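Local coordinates for protein putative glucose-6-phosphate 1-epimerase (Salmonella typhimurium, PDB 2HTB) that probably interconverts the alpha and beta anomers of glucose 6-phosphate and related hexose 6-phosphates, as a hexose-6-phosphate 1-epimerase that is monomeric in solution, at residues L76-P81 / D269-G274; F182-I187 / T277-E282. All coordinates share one frame; numbering follows the deposited sequence.

In the fold
After helix 15-21 the chain runs through a five-stranded antiparallel sheet that ends with strand 61-67. The loop after it supplies residues 76-81, the first half of contact 1. Strand 172-183 and the turn after it then supply residues 182-187, the first half of contact 2. Much later, the loop after helix 260-266 returns to 76-81 and closes contact 1 over 187 intervening residues. A few residues on, strand 278-286 pairs with strand 172-183 and closes contact 2 over 89. The two closures therefore cross. Their centres lie about 13 Å apart, and they touch where Met270 CE packs on Phe278 CZ.

Contact 1: residues L76-P81 / D269-G274; sequences LSNNTP and DMPDDG
Ser77 turns its hydroxyl to the backbone of the facing loop. Ser77 OG donates a hydrogen bond to Asp269 O, with the two oxygens 2.7 Å apart. The hydroxyl reaches the carbonyl from a position tilted 32° from the carbonyl plane. OG stands anti to the backbone N of Ser77 (chi1 166°), and this also leaves it facing its own turn. The same oxygen probably also accepts from Asn79 N, as in an ST turn, though the modelled position of that nitrogen is less certain. Residues 77-80 form a type I beta turn at the same place, with Thr80 N bonded to Ser77 O.

The ring of Pro271 lies next to this turn. Pro271 CD is 4.0 Å from Asn79 CB. Asn79 CB also rests near the carbonyl of Asp269, 3.5 Å from Asp269 O. Two connecting loops of the galactose mutarotase-like beta-sandwich meet here, the one after strand 61-67 and the one after helix 260-266, beside a probable substrate site. Pro81 and Asp269 cross obliquely: Pro81 CD meets Asp269 CB at 3.7 Å. The carboxylate of Asp269 turns to another partner, forming a salt bridge through OD2 with NE of Arg89, a substrate-binding residue by similarity. Asp269 thus probably helps to position that arginine. Thr80 OG1 donates in the carbonyl plane, on a lone pair, to Pro81 O at 3.1 Å, and is also hydrogen-bonded to Arg89 N.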
ATOM      1  N   LEU A  76      -3.356  -9.404  -3.019  1.00 26.65           N
ATOM      2  CA  LEU A  76      -4.641  -9.068  -2.485  1.00 26.57           C
ATOM      3  C   LEU A  76      -5.189 -10.343  -1.792  1.00 27.56           C
ATOM      4  O   LEU A  76      -5.240 -11.411  -2.394  1.00 28.71           O
ATOM      5  CB  LEU A  76      -5.600  -8.604  -3.589  1.00 24.59           C
ATOM      6  CG  LEU A  76      -6.979  -8.107  -3.096  1.00 25.95           C
ATOM      7  CD1 LEU A  76      -6.806  -7.093  -1.979  1.00 25.60           C
ATOM      8  CD2 LEU A  76      -7.969  -7.459  -4.131  1.00 24.23           C
ATOM      9  N   SER A  77      -5.596 -10.238  -0.540  1.00 27.20           N
ATOM     10  CA  SER A  77      -6.173 -11.346   0.118  1.00 28.19           C
ATOM     11  C   SER A  77      -7.483 -11.853  -0.445  1.00 30.24           C
ATOM     12  O   SER A  77      -8.437 -11.126  -0.670  1.00 29.40           O
ATOM     13  CB  SER A  77      -6.373 -11.000   1.557  1.00 28.88           C
ATOM     14  OG  SER A  77      -7.219 -11.940   2.145  1.00 26.78           O
ATOM     15  N   ASN A  78      -7.532 -13.157  -0.615  1.00 34.09           N
ATOM     16  CA  ASN A  78      -8.737 -13.849  -1.124  1.00 37.35           C
ATOM     17  C   ASN A  78      -9.697 -14.039  -0.036  1.00 35.97           C
ATOM     18  O   ASN A  78     -10.708 -14.590  -0.210  1.00 35.77           O
ATOM     19  CB  ASN A  78      -8.350 -15.151  -1.813  1.00 39.66           C
ATOM     20  CG  ASN A  78      -7.065 -14.966  -2.582  1.00 48.62           C
ATOM     21  OD1 ASN A  78      -5.975 -14.654  -1.930  1.00 58.38           O
ATOM     22  ND2 ASN A  78      -7.154 -14.982  -3.954  1.00 51.52           N
ATOM     23  N   ASN A  79      -9.361 -13.440   1.086  1.00 37.44           N
ATOM     24  CA  ASN A  79     -10.137 -13.432   2.330  1.00 37.51           C
ATOM     25  C   ASN A  79     -10.574 -12.030   2.692  1.00 36.23           C
ATOM     26  O   ASN A  79     -11.452 -11.896   3.501  1.00 37.14           O
ATOM     27  CB  ASN A  79      -9.253 -13.941   3.472  1.00 37.55           C
ATOM     28  CG  ASN A  79      -9.700 -15.272   3.961  1.00 43.47           C
ATOM     29  OD1 ASN A  79      -9.232 -15.786   5.005  1.00 48.36           O
ATOM     30  ND2 ASN A  79     -10.688 -15.831   3.259  1.00 45.54           N
ATOM     31  N   THR A  80      -9.993 -10.974   2.121  1.00 34.13           N
ATOM     32  CA  THR A  80     -10.395  -9.698   2.652  1.00 32.62           C
ATOM     33  C   THR A  80     -11.887  -9.447   2.463  1.00 32.66           C
ATOM     34  O   THR A  80     -12.435  -9.726   1.430  1.00 33.77           O
ATOM     35  CB  THR A  80      -9.564  -8.494   2.175  1.00 32.48           C
ATOM     36  OG1 THR A  80      -9.889  -7.369   3.026  1.00 28.12           O
ATOM     37  CG2 THR A  80      -9.812  -8.213   0.692  1.00 28.44           C
ATOM     38  N   PRO A  81     -12.545  -8.995   3.512  1.00 32.36           N
ATOM     39  CA  PRO A  81     -13.872  -8.443   3.448  1.00 30.63           C
ATOM     40  C   PRO A  81     -13.832  -7.247   2.529  1.00 29.56           C
ATOM     41  O   PRO A  81     -12.778  -6.641   2.344  1.00 28.41           O
ATOM     42  CB  PRO A  81     -14.097  -7.920   4.898  1.00 31.77           C
ATOM     43  CG  PRO A  81     -13.261  -8.845   5.764  1.00 32.95           C
ATOM     44  CD  PRO A  81     -11.994  -9.003   4.892  1.00 32.37           C
ATOM     45  N   ASP A 269      -8.758 -11.870   8.099  1.00 31.89           N
ATOM     46  CA  ASP A 269      -8.853 -11.273   6.765  1.00 31.72           C
ATOM     47  C   ASP A 269      -7.715 -11.743   5.789  1.00 31.17           C
ATOM     48  O   ASP A 269      -7.523 -11.174   4.730  1.00 28.96           O
ATOM     49  CB  ASP A 269      -8.933  -9.769   6.872  1.00 30.27           C
ATOM     50  CG  ASP A 269      -7.680  -9.188   7.467  1.00 33.33           C
ATOM     51  OD1 ASP A 269      -7.702  -7.941   7.622  1.00 32.18           O
ATOM     52  OD2 ASP A 269      -6.713  -9.997   7.800  1.00 30.73           O
ATOM     53  N   MET A 270      -7.037 -12.819   6.159  1.00 31.05           N
ATOM     54  CA  MET A 270      -5.979 -13.396   5.349  1.00 31.87           C
ATOM     55  C   MET A 270      -6.149 -14.918   5.365  1.00 33.19           C
ATOM     56  O   MET A 270      -6.563 -15.472   6.385  1.00 33.69           O
ATOM     57  CB  MET A 270      -4.619 -13.015   5.991  1.00 32.01           C
ATOM     58  CG  MET A 270      -3.349 -13.439   5.272  1.00 29.05           C
ATOM     59  SD  MET A 270      -1.934 -12.749   6.043  1.00 30.21           S
ATOM     60  CE  MET A 270      -2.143 -10.976   5.686  1.00 24.81           C
ATOM     61  N   PRO A 271      -5.870 -15.622   4.241  1.00 34.47           N
ATOM     62  CA  PRO A 271      -5.972 -17.125   4.340  1.00 35.06           C
ATOM     63  C   PRO A 271      -4.848 -17.692   5.182  1.00 35.23           C
ATOM     64  O   PRO A 271      -3.893 -17.002   5.364  1.00 36.82           O
ATOM     65  CB  PRO A 271      -5.834 -17.579   2.888  1.00 34.03           C
ATOM     66  CG  PRO A 271      -6.241 -16.300   2.100  1.00 34.69           C
ATOM     67  CD  PRO A 271      -5.530 -15.231   2.872  1.00 33.79           C
ATOM     68  N   ASP A 272      -4.964 -18.923   5.673  1.00 36.17           N
ATOM     69  CA  ASP A 272      -3.955 -19.545   6.511  1.00 37.38           C
ATOM     70  C   ASP A 272      -2.608 -19.481   5.843  1.00 37.32           C
ATOM     71  O   ASP A 272      -1.588 -19.337   6.486  1.00 38.09           O
ATOM     72  CB  ASP A 272      -4.307 -21.016   6.863  1.00 37.81           C
ATOM     73  CG  ASP A 272      -5.582 -21.138   7.742  1.00 40.44           C
ATOM     74  OD1 ASP A 272      -6.220 -20.123   8.151  1.00 37.82           O
ATOM     75  OD2 ASP A 272      -5.991 -22.291   7.983  1.00 44.55           O
ATOM     76  N   ASP A 273      -2.604 -19.623   4.540  1.00 37.89           N
ATOM     77  CA  ASP A 273      -1.375 -19.748   3.847  1.00 37.52           C
ATOM     78  C   ASP A 273      -1.081 -18.439   3.065  1.00 35.96           C
ATOM     79  O   ASP A 273      -0.144 -18.380   2.266  1.00 35.30           O
ATOM     80  CB  ASP A 273      -1.416 -21.044   3.012  1.00 38.68           C
ATOM     81  CG  ASP A 273      -2.243 -20.893   1.698  1.00 43.26           C
ATOM     82  OD1 ASP A 273      -3.160 -20.011   1.622  1.00 46.40           O
ATOM     83  OD2 ASP A 273      -1.959 -21.654   0.700  1.00 46.23           O
ATOM     84  N   GLY A 274      -1.839 -17.386   3.354  1.00 34.52           N
ATOM     85  CA  GLY A 274      -1.613 -16.072   2.748  1.00 34.03           C
ATOM     86  C   GLY A 274      -0.164 -15.581   2.803  1.00 35.15           C
ATOM     87  O   GLY A 274       0.375 -15.110   1.795  1.00 35.34           O
TER

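Contact 2: residues F182-I187 / T277-E282; sequences FNVGDI and TFVCVE
Phe182 and Val279 face each other as an antiparallel hydrogen-bonded pair, joining the ends of strands 172-183 and 278-286. Phe182 N donates to Val279 O at 2.9 Å, and Val279 N returns a bond to Phe182 O. Asn183 and Phe278 form the neighbouring non-hydrogen-bonded pair. Beyond it, Val184 N still bonds to Thr277 O, but from above the carbonyl plane.

The Phe182 ring extends along strand 278-286 and does not lie over Val279. Its CG stands anti to the carbonyl carbon (chi1 -66°), which carries the ring edge to the backbone of Val281. The side chains of Phe182 and Val281 cross at about a right angle, with Phe182 CE1 4.0 Å from Val281 CB. Ile187 reaches back from the turn. With CG1 anti to its N (chi1 -174°), it pushes CD1 across Val279 at about a right angle. The methyl sits between Val279 CB and Phe278 O, with Ile187 CD1 3.8 Å from Val279 CB. Val184 CG2 adds a looser touch on Val279 CG1. Ile235 of strand 232-237 packs on both Phe182 and Val184, so this apolar face joins two sheets. Phe278 projects from the other face, where its ring meets those of Trp75 and Tyr181.

Strand 278-286 continues to Glu282, and strand 172-183 carries His179, the two inferred active-site residues. The side chains of Glu282 and His179 touch. The backbone bonds and apolar packing fix the two strands side by side, which probably helps to hold the pair in place.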
ATOM      1  N   PHE A 182       3.391  -6.865  -1.880  1.00 28.53           N
ATOM      2  CA  PHE A 182       3.867  -7.349  -3.177  1.00 29.65           C
ATOM      3  C   PHE A 182       3.703  -8.835  -3.355  1.00 29.70           C
ATOM      4  O   PHE A 182       4.069  -9.589  -2.461  1.00 29.61           O
ATOM      5  CB  PHE A 182       5.332  -6.940  -3.391  1.00 28.84           C
ATOM      6  CG  PHE A 182       5.494  -5.464  -3.520  1.00 28.18           C
ATOM      7  CD1 PHE A 182       5.822  -4.684  -2.394  1.00 26.24           C
ATOM      8  CD2 PHE A 182       5.294  -4.847  -4.761  1.00 23.39           C
ATOM      9  CE1 PHE A 182       6.000  -3.300  -2.520  1.00 28.36           C
ATOM     10  CE2 PHE A 182       5.429  -3.439  -4.911  1.00 26.63           C
ATOM     11  CZ  PHE A 182       5.755  -2.653  -3.767  1.00 28.45           C
ATOM     12  N   ASN A 183       3.222  -9.213  -4.543  1.00 30.74           N
ATOM     13  CA  ASN A 183       2.953 -10.583  -4.949  1.00 30.39           C
ATOM     14  C   ASN A 183       4.250 -11.224  -5.232  1.00 31.34           C
ATOM     15  O   ASN A 183       5.095 -10.702  -5.967  1.00 31.05           O
ATOM     16  CB  ASN A 183       2.121 -10.628  -6.210  1.00 30.01           C
ATOM     17  CG  ASN A 183       1.617 -12.024  -6.540  1.00 30.71           C
ATOM     18  OD1 ASN A 183       1.316 -12.788  -5.655  1.00 37.60           O
ATOM     19  ND2 ASN A 183       1.470 -12.338  -7.821  1.00 33.55           N
ATOM     20  N   VAL A 184       4.403 -12.401  -4.664  1.00 31.81           N
ATOM     21  CA  VAL A 184       5.662 -13.051  -4.676  1.00 32.57           C
ATOM     22  C   VAL A 184       5.360 -14.559  -4.797  1.00 34.37           C
ATOM     23  O   VAL A 184       4.303 -15.058  -4.333  1.00 35.14           O
ATOM     24  CB  VAL A 184       6.365 -12.553  -3.438  1.00 33.26           C
ATOM     25  CG1 VAL A 184       6.748 -13.641  -2.472  1.00 33.60           C
ATOM     26  CG2 VAL A 184       7.463 -11.582  -3.807  1.00 30.86           C
ATOM     27  N   GLY A 185       6.233 -15.288  -5.485  1.00 34.80           N
ATOM     28  CA  GLY A 185       5.953 -16.712  -5.692  1.00 35.65           C
ATOM     29  C   GLY A 185       6.019 -17.625  -4.454  1.00 36.21           C
ATOM     30  O   GLY A 185       5.287 -18.607  -4.361  1.00 35.61           O
ATOM     31  N   ASP A 186       6.890 -17.318  -3.498  1.00 36.18           N
ATOM     32  CA  ASP A 186       7.032 -18.151  -2.327  1.00 36.91           C
ATOM     33  C   ASP A 186       7.928 -17.422  -1.383  1.00 35.48           C
ATOM     34  O   ASP A 186       9.086 -17.269  -1.682  1.00 34.90           O
ATOM     35  CB  ASP A 186       7.662 -19.537  -2.662  1.00 38.02           C
ATOM     36  CG  ASP A 186       8.080 -20.306  -1.386  1.00 42.67           C
ATOM     37  OD1 ASP A 186       7.632 -19.933  -0.244  1.00 47.20           O
ATOM     38  OD2 ASP A 186       8.879 -21.253  -1.517  1.00 46.14           O
ATOM     39  N   ILE A 187       7.400 -17.002  -0.234  1.00 34.24           N
ATOM     40  CA  ILE A 187       8.122 -16.109   0.647  1.00 31.94           C
ATOM     41  C   ILE A 187       9.432 -16.750   0.992  1.00 32.88           C
ATOM     42  O   ILE A 187      10.382 -16.090   1.335  1.00 33.20           O
ATOM     43  CB  ILE A 187       7.317 -15.785   1.904  1.00 32.00           C
ATOM     44  CG1 ILE A 187       8.036 -14.724   2.749  1.00 30.57           C
ATOM     45  CG2 ILE A 187       7.102 -17.043   2.773  1.00 28.98           C
ATOM     46  CD1 ILE A 187       8.145 -13.321   2.157  1.00 22.60           C
ATOM     47  N   THR A 277       2.879 -15.901  -0.002  1.00 34.18           N
ATOM     48  CA  THR A 277       2.703 -15.399  -1.334  1.00 32.40           C
ATOM     49  C   THR A 277       2.854 -13.885  -1.333  1.00 32.41           C
ATOM     50  O   THR A 277       2.537 -13.270  -2.359  1.00 33.95           O
ATOM     51  CB  THR A 277       1.297 -16.031  -1.832  1.00 32.44           C
ATOM     52  OG1 THR A 277       1.568 -17.160  -2.675  1.00 29.30           O
ATOM     53  CG2 THR A 277       0.384 -15.174  -2.529  1.00 34.54           C
ATOM     54  N   PHE A 278       3.271 -13.263  -0.199  1.00 29.60           N
ATOM     55  CA  PHE A 278       3.594 -11.850  -0.180  1.00 27.22           C
ATOM     56  C   PHE A 278       4.696 -11.403   0.793  1.00 26.94           C
ATOM     57  O   PHE A 278       5.077 -12.140   1.707  1.00 26.43           O
ATOM     58  CB  PHE A 278       2.403 -10.947  -0.014  1.00 27.17           C
ATOM     59  CG  PHE A 278       1.932 -10.833   1.390  1.00 29.90           C
ATOM     60  CD1 PHE A 278       2.461  -9.862   2.247  1.00 28.15           C
ATOM     61  CD2 PHE A 278       0.939 -11.701   1.875  1.00 27.93           C
ATOM     62  CE1 PHE A 278       2.034  -9.796   3.599  1.00 32.34           C
ATOM     63  CE2 PHE A 278       0.504 -11.615   3.200  1.00 30.57           C
ATOM     64  CZ  PHE A 278       1.049 -10.646   4.079  1.00 30.70           C
ATOM     65  N   VAL A 279       5.252 -10.222   0.489  1.00 24.84           N
ATOM     66  CA  VAL A 279       6.130  -9.489   1.360  1.00 23.23           C
ATOM     67  C   VAL A 279       5.649  -7.988   1.283  1.00 23.01           C
ATOM     68  O   VAL A 279       5.270  -7.463   0.195  1.00 20.40           O
ATOM     69  CB  VAL A 279       7.624  -9.727   0.991  1.00 24.02           C
ATOM     70  CG1 VAL A 279       8.011  -9.143  -0.301  1.00 19.59           C
ATOM     71  CG2 VAL A 279       8.582  -9.224   2.135  1.00 25.36           C
ATOM     72  N   CYS A 280       5.548  -7.332   2.432  1.00 22.29           N
ATOM     73  CA  CYS A 280       5.281  -5.891   2.367  1.00 22.39           C
ATOM     74  C   CYS A 280       6.635  -5.157   2.391  1.00 23.57           C
ATOM     75  O   CYS A 280       7.514  -5.425   3.265  1.00 22.72           O
ATOM     76  CB  CYS A 280       4.430  -5.483   3.524  1.00 22.57           C
ATOM     77  SG  CYS A 280       2.775  -6.012   3.359  1.00 23.88           S
ATOM     78  N   VAL A 281       6.847  -4.281   1.400  1.00 23.44           N
ATOM     79  CA  VAL A 281       7.965  -3.373   1.455  1.00 22.90           C
ATOM     80  C   VAL A 281       7.314  -2.007   1.469  1.00 22.90           C
ATOM     81  O   VAL A 281       6.738  -1.556   0.475  1.00 21.47           O
ATOM     82  CB  VAL A 281       8.874  -3.594   0.261  1.00 24.42           C
ATOM     83  CG1 VAL A 281       9.962  -2.624   0.269  1.00 20.06           C
ATOM     84  CG2 VAL A 281       9.477  -4.982   0.392  1.00 25.94           C
ATOM     85  N   GLU A 282       7.336  -1.370   2.640  1.00 23.42           N
ATOM     86  CA  GLU A 282       6.519  -0.167   2.857  1.00 23.23           C
ATOM     87  C   GLU A 282       7.317   1.126   2.818  1.00 23.41           C
ATOM     88  O   GLU A 282       8.436   1.182   3.342  1.00 23.04           O
ATOM     89  CB  GLU A 282       5.807  -0.280   4.168  1.00 23.14           C
ATOM     90  CG  GLU A 282       5.344  -1.683   4.476  1.00 27.02           C
ATOM     91  CD  GLU A 282       4.580  -1.786   5.785  1.00 28.25           C
ATOM     92  OE1 GLU A 282       4.178  -0.780   6.349  1.00 32.94           O
ATOM     93  OE2 GLU A 282       4.365  -2.876   6.281  1.00 33.89           O
TER